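Local coordinates for IL-4-inducing protein (Schistosoma mansoni, PDB 4EL6) that binds IgE through a beta/gamma-crystallin-like fold and so triggers antigen-independent activation of basophils and their release of interleukin-4, at residues A[23-31]-A[55-63]. Residues are numbered along the deposited sequence; the frame is centred on the assembly and turned at random.
Sequences EVYKSVGSL and WYLFDNVNY
In the beta/gamma-crystallin-like fold of this protein, Val24 of one sheet meets Trp55 of the other, and the chain that continues past each strand makes a second junction at Gly29 and Asn62. The two ends illustrate how facing sheets can be joined by a buried aromatic contact between the sheets and a backbone bond between the loops that follow. With CG anti to its carbonyl carbon (chi1 -68°), the Trp55 indole reaches across to segment 23-31 with its six-membered ring leading. Trp55 CZ3 rests 3.9 Å from Val24 CG1, the valine lying aslant to the indole, and Trp55 CH2 comes within 3.3 Å of Val24 O. Tyr25 C and Lys26 N, in the turning backbone, sit beyond the rim of the ring, almost level with it. Trp55 NE1 is bonded to Tyr7 O, which helps fix the ring's rotation.

Toward the surface, Asn62 N donates a nearly straight hydrogen bond (170°) to Gly29 O, 2.8 Å away and in the carbonyl plane. Val61 CB lies 3.5 Å from Gly29 O, and Val61 CG1 meets Ser30 CB at 3.7 Å. Tyr63 lies along residues 27-29: Tyr63 OH is 3.6 Å from Ser27 CB, and Tyr63 CZ is 3.8 Å from Gly29 CA. Ser27 OG turns instead to Arg92 N, and Lys91 makes a cation-pi contact with the Tyr63 ring. Between the two segments the one hydrogen bond sets direction, while the rings add close, non-directional contact.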
loop_
_atom_site.group_PDB
_atom_site.type_symbol
_atom_site.label_atom_id
_atom_site.label_comp_id
_atom_site.label_asym_id
_atom_site.label_seq_id
_atom_site.Cartn_x
_atom_site.Cartn_y
_atom_site.Cartn_z
ATOM N N GLU A 23 0.745 -10.714 -1.809
ATOM C CA GLU A 23 -0.553 -10.129 -1.510
ATOM C C GLU A 23 -0.658 -9.862 0.000
ATOM O O GLU A 23 -0.266 -10.696 0.858
ATOM C CB GLU A 23 -1.719 -11.024 -1.969
ATOM C CG GLU A 23 -1.807 -11.195 -3.476
ATOM C CD GLU A 23 -2.984 -12.079 -3.906
ATOM O OE1 GLU A 23 -3.533 -11.872 -5.006
ATOM O OE2 GLU A 23 -3.353 -12.968 -3.134
ATOM N N VAL A 24 -1.139 -8.685 0.336
ATOM C CA VAL A 24 -1.305 -8.335 1.744
ATOM C C VAL A 24 -2.815 -8.138 1.977
ATOM O O VAL A 24 -3.491 -7.415 1.211
ATOM C CB VAL A 24 -0.528 -7.037 2.085
ATOM C CG1 VAL A 24 -0.828 -6.542 3.464
ATOM C CG2 VAL A 24 0.987 -7.203 1.925
ATOM N N TYR A 25 -3.367 -8.752 3.054
ATOM C CA TYR A 25 -4.811 -8.838 3.269
ATOM C C TYR A 25 -5.345 -7.994 4.397
ATOM O O TYR A 25 -6.566 -7.747 4.494
ATOM C CB TYR A 25 -5.219 -10.299 3.548
ATOM C CG TYR A 25 -4.771 -11.243 2.426
ATOM C CD1 TYR A 25 -5.485 -11.324 1.249
ATOM C CD2 TYR A 25 -3.641 -11.977 2.542
ATOM C CE1 TYR A 25 -5.079 -12.166 0.220
ATOM C CE2 TYR A 25 -3.211 -12.812 1.522
ATOM C CZ TYR A 25 -3.929 -12.896 0.376
ATOM O OH TYR A 25 -3.498 -13.764 -0.618
ATOM N N LYS A 26 -4.451 -7.505 5.249
ATOM C CA LYS A 26 -4.838 -6.710 6.367
ATOM C C LYS A 26 -3.647 -5.890 6.834
ATOM O O LYS A 26 -2.504 -6.034 6.340
ATOM C CB LYS A 26 -5.343 -7.578 7.487
ATOM C CG LYS A 26 -4.409 -8.546 8.092
ATOM C CD LYS A 26 -5.289 -9.542 8.881
ATOM C CE LYS A 26 -4.546 -10.826 9.243
ATOM N NZ LYS A 26 -5.347 -11.688 10.193
ATOM N N SER A 27 -3.972 -4.982 7.712
ATOM C CA SER A 27 -2.979 -4.063 8.299
ATOM C C SER A 27 -1.911 -4.864 8.984
ATOM O O SER A 27 -2.153 -5.946 9.608
ATOM C CB SER A 27 -3.598 -3.124 9.296
ATOM O OG SER A 27 -4.657 -2.384 8.657
ATOM N N VAL A 28 -0.705 -4.344 8.898
ATOM C CA VAL A 28 0.426 -4.961 9.587
ATOM C C VAL A 28 1.297 -3.840 10.128
ATOM O O VAL A 28 1.729 -2.964 9.369
ATOM C CB VAL A 28 1.223 -5.961 8.717
ATOM C CG1 VAL A 28 1.578 -5.403 7.319
ATOM C CG2 VAL A 28 2.422 -6.499 9.432
ATOM N N GLY A 29 1.609 -3.915 11.417
ATOM C CA GLY A 29 2.306 -2.866 12.051
ATOM C C GLY A 29 3.847 -2.768 12.002
ATOM O O GLY A 29 4.442 -1.701 12.323
ATOM N N SER A 30 4.505 -3.827 11.563
ATOM C CA SER A 30 5.937 -3.798 11.357
ATOM C C SER A 30 6.379 -4.875 10.377
ATOM O O SER A 30 5.942 -6.040 10.489
ATOM C CB SER A 30 6.737 -3.877 12.651
ATOM O OG SER A 30 6.387 -5.043 13.407
ATOM N N LEU A 31 7.233 -4.467 9.441
ATOM C CA LEU A 31 7.842 -5.324 8.455
ATOM C C LEU A 31 9.321 -5.035 8.563
ATOM O O LEU A 31 9.774 -3.894 8.355
ATOM C CB LEU A 31 7.320 -5.018 7.052
ATOM C CG LEU A 31 5.806 -5.040 6.836
ATOM C CD1 LEU A 31 5.439 -4.417 5.473
ATOM C CD2 LEU A 31 5.323 -6.473 6.861
ATOM N N TRP A 55 -5.356 1.942 0.793
ATOM C CA TRP A 55 -4.220 1.434 1.546
ATOM C C TRP A 55 -3.204 2.524 1.812
ATOM O O TRP A 55 -2.899 3.309 0.927
ATOM C CB TRP A 55 -3.563 0.305 0.794
ATOM C CG TRP A 55 -4.380 -0.954 0.680
ATOM C CD1 TRP A 55 -5.406 -1.247 -0.232
ATOM C CD2 TRP A 55 -4.262 -2.100 1.527
ATOM N NE1 TRP A 55 -5.922 -2.527 0.016
ATOM C CE2 TRP A 55 -5.230 -3.094 1.033
ATOM C CE3 TRP A 55 -3.408 -2.450 2.601
ATOM C CZ2 TRP A 55 -5.298 -4.345 1.603
ATOM C CZ3 TRP A 55 -3.517 -3.740 3.136
ATOM C CH2 TRP A 55 -4.472 -4.627 2.635
ATOM N N TYR A 56 -2.689 2.610 3.039
ATOM C CA TYR A 56 -1.564 3.473 3.371
ATOM C C TYR A 56 -0.307 2.660 3.643
ATOM O O TYR A 56 -0.291 1.660 4.403
ATOM C CB TYR A 56 -1.908 4.291 4.610
ATOM C CG TYR A 56 -2.812 5.463 4.332
ATOM C CD1 TYR A 56 -2.379 6.485 3.500
ATOM C CD2 TYR A 56 -4.103 5.525 4.880
ATOM C CE1 TYR A 56 -3.200 7.577 3.250
ATOM C CE2 TYR A 56 -4.913 6.607 4.567
ATOM C CZ TYR A 56 -4.406 7.625 3.828
ATOM O OH TYR A 56 -5.230 8.708 3.554
ATOM N N LEU A 57 0.777 3.085 3.013
ATOM C CA LEU A 57 2.117 2.524 3.232
ATOM C C LEU A 57 2.975 3.543 3.947
ATOM O O LEU A 57 2.894 4.734 3.627
ATOM C CB LEU A 57 2.820 2.244 1.909
ATOM C CG LEU A 57 2.015 1.626 0.817
ATOM C CD1 LEU A 57 2.792 1.359 -0.455
ATOM C CD2 LEU A 57 1.421 0.395 1.260
ATOM N N PHE A 58 3.752 3.112 4.937
ATOM C CA PHE A 58 4.509 3.950 5.784
ATOM C C PHE A 58 5.969 3.549 5.819
ATOM O O PHE A 58 6.278 2.337 5.754
ATOM C CB PHE A 58 3.994 3.774 7.239
ATOM C CG PHE A 58 2.588 4.220 7.423
ATOM C CD1 PHE A 58 1.540 3.329 7.195
ATOM C CD2 PHE A 58 2.284 5.530 7.880
ATOM C CE1 PHE A 58 0.239 3.714 7.429
ATOM C CE2 PHE A 58 0.974 5.921 8.062
ATOM C CZ PHE A 58 -0.047 5.037 7.793
ATOM N N ASP A 59 6.905 4.522 5.963
ATOM C CA ASP A 59 8.322 4.152 6.010
ATOM C C ASP A 59 8.839 3.952 7.432
ATOM O O ASP A 59 10.033 3.709 7.589
ATOM C CB ASP A 59 9.222 5.108 5.212
ATOM C CG ASP A 59 9.638 6.372 6.013
ATOM O OD1 ASP A 59 8.957 6.781 6.982
ATOM O OD2 ASP A 59 10.701 6.961 5.637
ATOM N N ASN A 60 7.940 3.962 8.444
ATOM C CA ASN A 60 8.345 3.545 9.781
ATOM C C ASN A 60 7.292 2.674 10.329
ATOM O O ASN A 60 6.263 2.448 9.695
ATOM C CB ASN A 60 8.585 4.765 10.618
ATOM C CG ASN A 60 9.433 4.492 11.824
ATOM O OD1 ASN A 60 9.871 3.384 12.116
ATOM N ND2 ASN A 60 9.732 5.572 12.513
ATOM N N VAL A 61 7.625 1.987 11.387
ATOM C CA VAL A 61 6.662 1.053 12.013
ATOM C C VAL A 61 5.499 1.786 12.714
ATOM O O VAL A 61 5.515 3.017 12.954
ATOM C CB VAL A 61 7.398 0.119 12.997
ATOM C CG1 VAL A 61 8.502 -0.670 12.314
ATOM C CG2 VAL A 61 7.906 0.935 14.186
ATOM N N ASN A 62 4.441 1.029 12.974
ATOM C CA ASN A 62 3.319 1.508 13.727
ATOM C C ASN A 62 2.662 2.760 13.111
ATOM O O ASN A 62 2.182 3.628 13.820
ATOM C CB ASN A 62 3.678 1.657 15.196
ATOM C CG ASN A 62 4.107 0.301 15.827
ATOM O OD1 ASN A 62 3.656 -0.768 15.432
ATOM N ND2 ASN A 62 5.033 0.388 16.712
ATOM N N TYR A 63 2.627 2.772 11.782
ATOM C CA TYR A 63 1.815 3.733 11.012
ATOM C C TYR A 63 2.335 5.123 11.299
ATOM O O TYR A 63 1.569 6.053 11.485
ATOM C CB TYR A 63 0.342 3.559 11.336
ATOM C CG TYR A 63 -0.051 2.083 11.399
ATOM C CD1 TYR A 63 0.067 1.259 10.267
ATOM C CD2 TYR A 63 -0.522 1.532 12.574
ATOM C CE1 TYR A 63 -0.246 -0.089 10.336
ATOM C CE2 TYR A 63 -0.827 0.127 12.647
ATOM C CZ TYR A 63 -0.695 -0.643 11.535
ATOM O OH TYR A 63 -1.042 -1.970 11.496
#